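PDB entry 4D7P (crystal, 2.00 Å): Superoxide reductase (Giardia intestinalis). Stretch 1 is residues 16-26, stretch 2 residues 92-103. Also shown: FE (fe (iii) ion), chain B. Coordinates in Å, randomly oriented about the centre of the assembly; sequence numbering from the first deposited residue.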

# COMPACT_ATOMS: atom_id res chain seq x y z
N LYS A 16 21.79 -19.19 4.35
CA LYS A 16 21.27 -19.52 5.68
C LYS A 16 19.95 -18.79 5.93
O LYS A 16 18.98 -19.39 6.40
CB LYS A 16 22.30 -19.17 6.77
CG LYS A 16 22.57 -20.28 7.80
CD LYS A 16 23.71 -19.93 8.76
CE LYS A 16 23.94 -21.01 9.83
NZ LYS A 16 22.92 -21.00 10.91
N GLU A 17 19.92 -17.49 5.61
CA GLU A 17 18.71 -16.66 5.74
C GLU A 17 17.91 -16.71 4.43
O GLU A 17 18.49 -16.69 3.34
CB GLU A 17 19.10 -15.21 6.09
CG GLU A 17 17.94 -14.23 6.22
CD GLU A 17 18.40 -12.80 6.48
OE1 GLU A 17 19.02 -12.56 7.54
OE2 GLU A 17 18.14 -11.92 5.63
N LYS A 18 16.58 -16.79 4.53
CA LYS A 18 15.76 -17.03 3.35
C LYS A 18 14.78 -15.88 3.07
O LYS A 18 14.08 -15.40 3.96
CB LYS A 18 14.99 -18.35 3.49
CG LYS A 18 15.84 -19.55 3.90
CD LYS A 18 16.90 -19.92 2.86
CE LYS A 18 17.69 -21.16 3.30
NZ LYS A 18 18.71 -21.61 2.30
N HIS A 19 14.76 -15.45 1.82
CA HIS A 19 13.91 -14.35 1.38
C HIS A 19 12.84 -14.86 0.39
O HIS A 19 11.83 -14.20 0.17
CB HIS A 19 14.74 -13.24 0.72
CG HIS A 19 15.60 -12.43 1.65
ND1 HIS A 19 16.88 -12.79 2.00
CD2 HIS A 19 15.39 -11.22 2.23
CE1 HIS A 19 17.40 -11.87 2.79
NE2 HIS A 19 16.52 -10.89 2.94
N VAL A 20 13.05 -16.03 -0.21
CA VAL A 20 12.21 -16.43 -1.33
C VAL A 20 10.78 -16.75 -0.91
O VAL A 20 10.56 -17.63 -0.08
CB VAL A 20 12.80 -17.63 -2.05
CG1 VAL A 20 11.88 -18.04 -3.20
CG2 VAL A 20 14.19 -17.29 -2.54
N PRO A 21 9.79 -16.05 -1.49
CA PRO A 21 8.40 -16.26 -1.09
C PRO A 21 7.83 -17.62 -1.51
O PRO A 21 7.45 -17.79 -2.67
CB PRO A 21 7.65 -15.11 -1.79
CG PRO A 21 8.51 -14.75 -2.96
CD PRO A 21 9.92 -14.98 -2.51
N GLU A 22 7.79 -18.58 -0.58
CA GLU A 22 7.12 -19.85 -0.82
C GLU A 22 5.66 -19.62 -1.19
O GLU A 22 4.97 -18.85 -0.54
CB GLU A 22 7.19 -20.76 0.41
CG GLU A 22 6.69 -22.19 0.17
CD GLU A 22 6.43 -22.98 1.46
OE1 GLU A 22 5.66 -22.50 2.32
OE2 GLU A 22 6.97 -24.10 1.61
N MET A 23 5.20 -20.29 -2.24
CA MET A 23 3.79 -20.25 -2.63
C MET A 23 3.12 -21.61 -2.48
O MET A 23 3.64 -22.62 -2.97
CB MET A 23 3.65 -19.79 -4.08
CG MET A 23 3.55 -18.28 -4.28
SD MET A 23 3.41 -17.88 -6.04
CE MET A 23 5.06 -18.28 -6.53
N LYS A 24 1.99 -21.65 -1.79
CA LYS A 24 1.15 -22.86 -1.77
C LYS A 24 -0.22 -22.55 -2.38
O LYS A 24 -0.88 -21.60 -1.97
CB LYS A 24 1.00 -23.40 -0.34
CG LYS A 24 2.34 -23.77 0.32
CD LYS A 24 2.32 -25.20 0.87
CE LYS A 24 3.72 -25.69 1.20
NZ LYS A 24 4.09 -26.88 0.39
N LEU A 25 -0.63 -23.36 -3.36
CA LEU A 25 -1.86 -23.11 -4.12
C LEU A 25 -2.96 -24.13 -3.81
O LEU A 25 -2.75 -25.34 -3.94
CB LEU A 25 -1.54 -23.14 -5.62
CG LEU A 25 -2.65 -22.87 -6.63
CD1 LEU A 25 -3.11 -21.42 -6.52
CD2 LEU A 25 -2.12 -23.17 -8.03
N SER A 26 -4.12 -23.62 -3.39
CA SER A 26 -5.30 -24.44 -3.10
C SER A 26 -6.48 -23.90 -3.89
O SER A 26 -7.11 -22.95 -3.45
CB SER A 26 -5.66 -24.41 -1.61
OG SER A 26 -4.51 -24.35 -0.78
N GLY A 92 0.80 -18.38 -15.21
CA GLY A 92 1.71 -18.51 -14.08
C GLY A 92 1.48 -17.43 -13.03
O GLY A 92 0.87 -16.40 -13.32
N LEU A 93 1.97 -17.68 -11.81
CA LEU A 93 1.95 -16.70 -10.72
C LEU A 93 3.38 -16.34 -10.33
O LEU A 93 4.26 -17.21 -10.26
CB LEU A 93 1.21 -17.24 -9.50
CG LEU A 93 -0.21 -17.73 -9.72
CD1 LEU A 93 -0.79 -18.29 -8.42
CD2 LEU A 93 -1.03 -16.56 -10.23
N LEU A 94 3.59 -15.06 -10.06
CA LEU A 94 4.90 -14.56 -9.66
C LEU A 94 4.78 -13.85 -8.33
O LEU A 94 4.09 -12.84 -8.23
CB LEU A 94 5.47 -13.60 -10.73
CG LEU A 94 6.76 -12.87 -10.36
CD1 LEU A 94 7.94 -13.85 -10.29
CD2 LEU A 94 7.05 -11.71 -11.30
N ALA A 95 5.44 -14.38 -7.30
CA ALA A 95 5.46 -13.73 -5.99
C ALA A 95 6.75 -12.96 -5.86
O ALA A 95 7.80 -13.42 -6.30
CB ALA A 95 5.31 -14.77 -4.86
N VAL A 96 6.69 -11.77 -5.27
CA VAL A 96 7.89 -10.95 -5.10
C VAL A 96 7.97 -10.34 -3.71
O VAL A 96 7.10 -9.57 -3.31
CB VAL A 96 7.97 -9.82 -6.15
CG1 VAL A 96 9.15 -8.93 -5.85
CG2 VAL A 96 8.10 -10.39 -7.56
N ALA A 97 9.01 -10.71 -2.96
CA ALA A 97 9.21 -10.20 -1.61
C ALA A 97 10.31 -9.15 -1.60
O ALA A 97 11.34 -9.34 -2.25
CB ALA A 97 9.55 -11.34 -0.65
N TYR A 98 10.08 -8.06 -0.88
CA TYR A 98 11.06 -6.97 -0.78
C TYR A 98 11.61 -6.86 0.64
O TYR A 98 10.85 -6.61 1.58
CB TYR A 98 10.45 -5.62 -1.20
CG TYR A 98 11.20 -4.43 -0.62
CD1 TYR A 98 12.47 -4.10 -1.08
CD2 TYR A 98 10.65 -3.65 0.40
CE1 TYR A 98 13.19 -3.03 -0.55
CE2 TYR A 98 11.35 -2.57 0.93
CZ TYR A 98 12.63 -2.27 0.46
OH TYR A 98 13.35 -1.21 0.97
N CYS A 99 12.91 -7.05 0.79
CA CYS A 99 13.58 -6.86 2.07
C CYS A 99 14.39 -5.59 2.00
O CYS A 99 15.09 -5.34 1.02
CB CYS A 99 14.47 -8.05 2.40
SG CYS A 99 15.65 -7.73 3.73
N ASN A 100 14.32 -4.77 3.05
CA ASN A 100 14.99 -3.47 3.00
C ASN A 100 16.49 -3.64 2.86
O ASN A 100 17.14 -2.90 2.13
CB ASN A 100 14.66 -2.62 4.23
CG ASN A 100 15.26 -3.20 5.50
OD1 ASN A 100 15.12 -4.39 5.79
ND2 ASN A 100 15.94 -2.36 6.27
N LEU A 101 17.05 -4.64 3.52
CA LEU A 101 18.50 -4.81 3.48
C LEU A 101 18.93 -5.57 2.23
O LEU A 101 20.00 -5.30 1.69
CB LEU A 101 19.00 -5.53 4.73
CG LEU A 101 18.87 -4.75 6.04
CD1 LEU A 101 19.42 -5.56 7.21
CD2 LEU A 101 19.58 -3.40 5.95
N HIS A 102 18.10 -6.49 1.76
CA HIS A 102 18.57 -7.46 0.78
C HIS A 102 17.85 -7.47 -0.56
O HIS A 102 18.08 -8.36 -1.38
CB HIS A 102 18.52 -8.85 1.40
CG HIS A 102 19.38 -8.97 2.62
ND1 HIS A 102 18.93 -9.52 3.80
CD2 HIS A 102 20.66 -8.58 2.84
CE1 HIS A 102 19.90 -9.47 4.70
NE2 HIS A 102 20.96 -8.91 4.14
N GLY A 103 16.99 -6.49 -0.78
CA GLY A 103 16.37 -6.32 -2.08
C GLY A 103 15.23 -7.28 -2.37
O GLY A 103 14.67 -7.87 -1.44
FE FE B . 16.72 -9.68 4.56

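His19 gives up more surface to the other stretch than any other residue here, packed against Ala97, Cys99 and His102, and it also binds the iron. Its NE2 lies 2.0 Å from FE, while from the other stretch Cys99 SG reaches FE at 2.4 Å and His102 ND1 at 2.3 Å; two further ligands come from elsewhere in the structure. No hydrogen bond crosses between the stretches, so at this end the iron itself is the polar link.

Sharing one ion forces the ligands close together. His19 NE2 and His102 ND1 stand 2.9 Å apart, a spacing that would suggest a hydrogen bond if both nitrogens were not already committed to the metal. The two rings meet rim to rim, centroids 4.7 Å apart and planes at 87°, so neither covers the face of the other. Cys99 also approaches His19 along the ring edge, with its CB 3.3 Å from His19 CD2. Glu17 OE2 comes within 3.1 Å of His102 ND1, but there is no hydrogen to share between them. Within stretch 2, the turn that follows the strand is tied back to Cys99, which lies close to the other ligand, His102: Cys99 N donates to Gly103 O at 3.0 Å, Gly103 N returns a bond to Cys99 O at 2.9 Å, and His102 N makes a weak bond to Cys99 SG at 3.4 Å. Gly103 sits at a positive phi, a conformation that favours glycine.

Away from the iron the contact turns apolar. The strands run roughly antiparallel, at 147°, with axes no nearer than 7.4 Å; side chains, not backbone hydrogen bonds, fill the gap. Met23 and Ala95, the next largest contributors, meet at 3.8 Å between Met23 SD and Ala95 CB. Met23 has chi1 at -88°, chi2 t and chi3 m, and its sulfur also lies 4.1 Å from Leu93 CB, so one flexible side chain serves two neighbours. Ala95 in turn receives Pro21, whose CG is 3.7 Å from Ala95 CB; Pro21 CD then lies 4.1 Å from Ala97 CB. Farther along, Leu25 CD1 touches Leu93 CD1 at 4.3 Å.

The underlying rule is alternation. His19, Pro21, Met23 and Leu25 point toward the partner, as do Leu93, Ala95, Ala97 and Cys99, while Val20, Glu22, Leu94, Val96 and Tyr98 point away. Along the inward row of stretch 2, small alanines receive the proline ring and the methionine sulfur, and the same two-residue rhythm brings Cys99 to the iron.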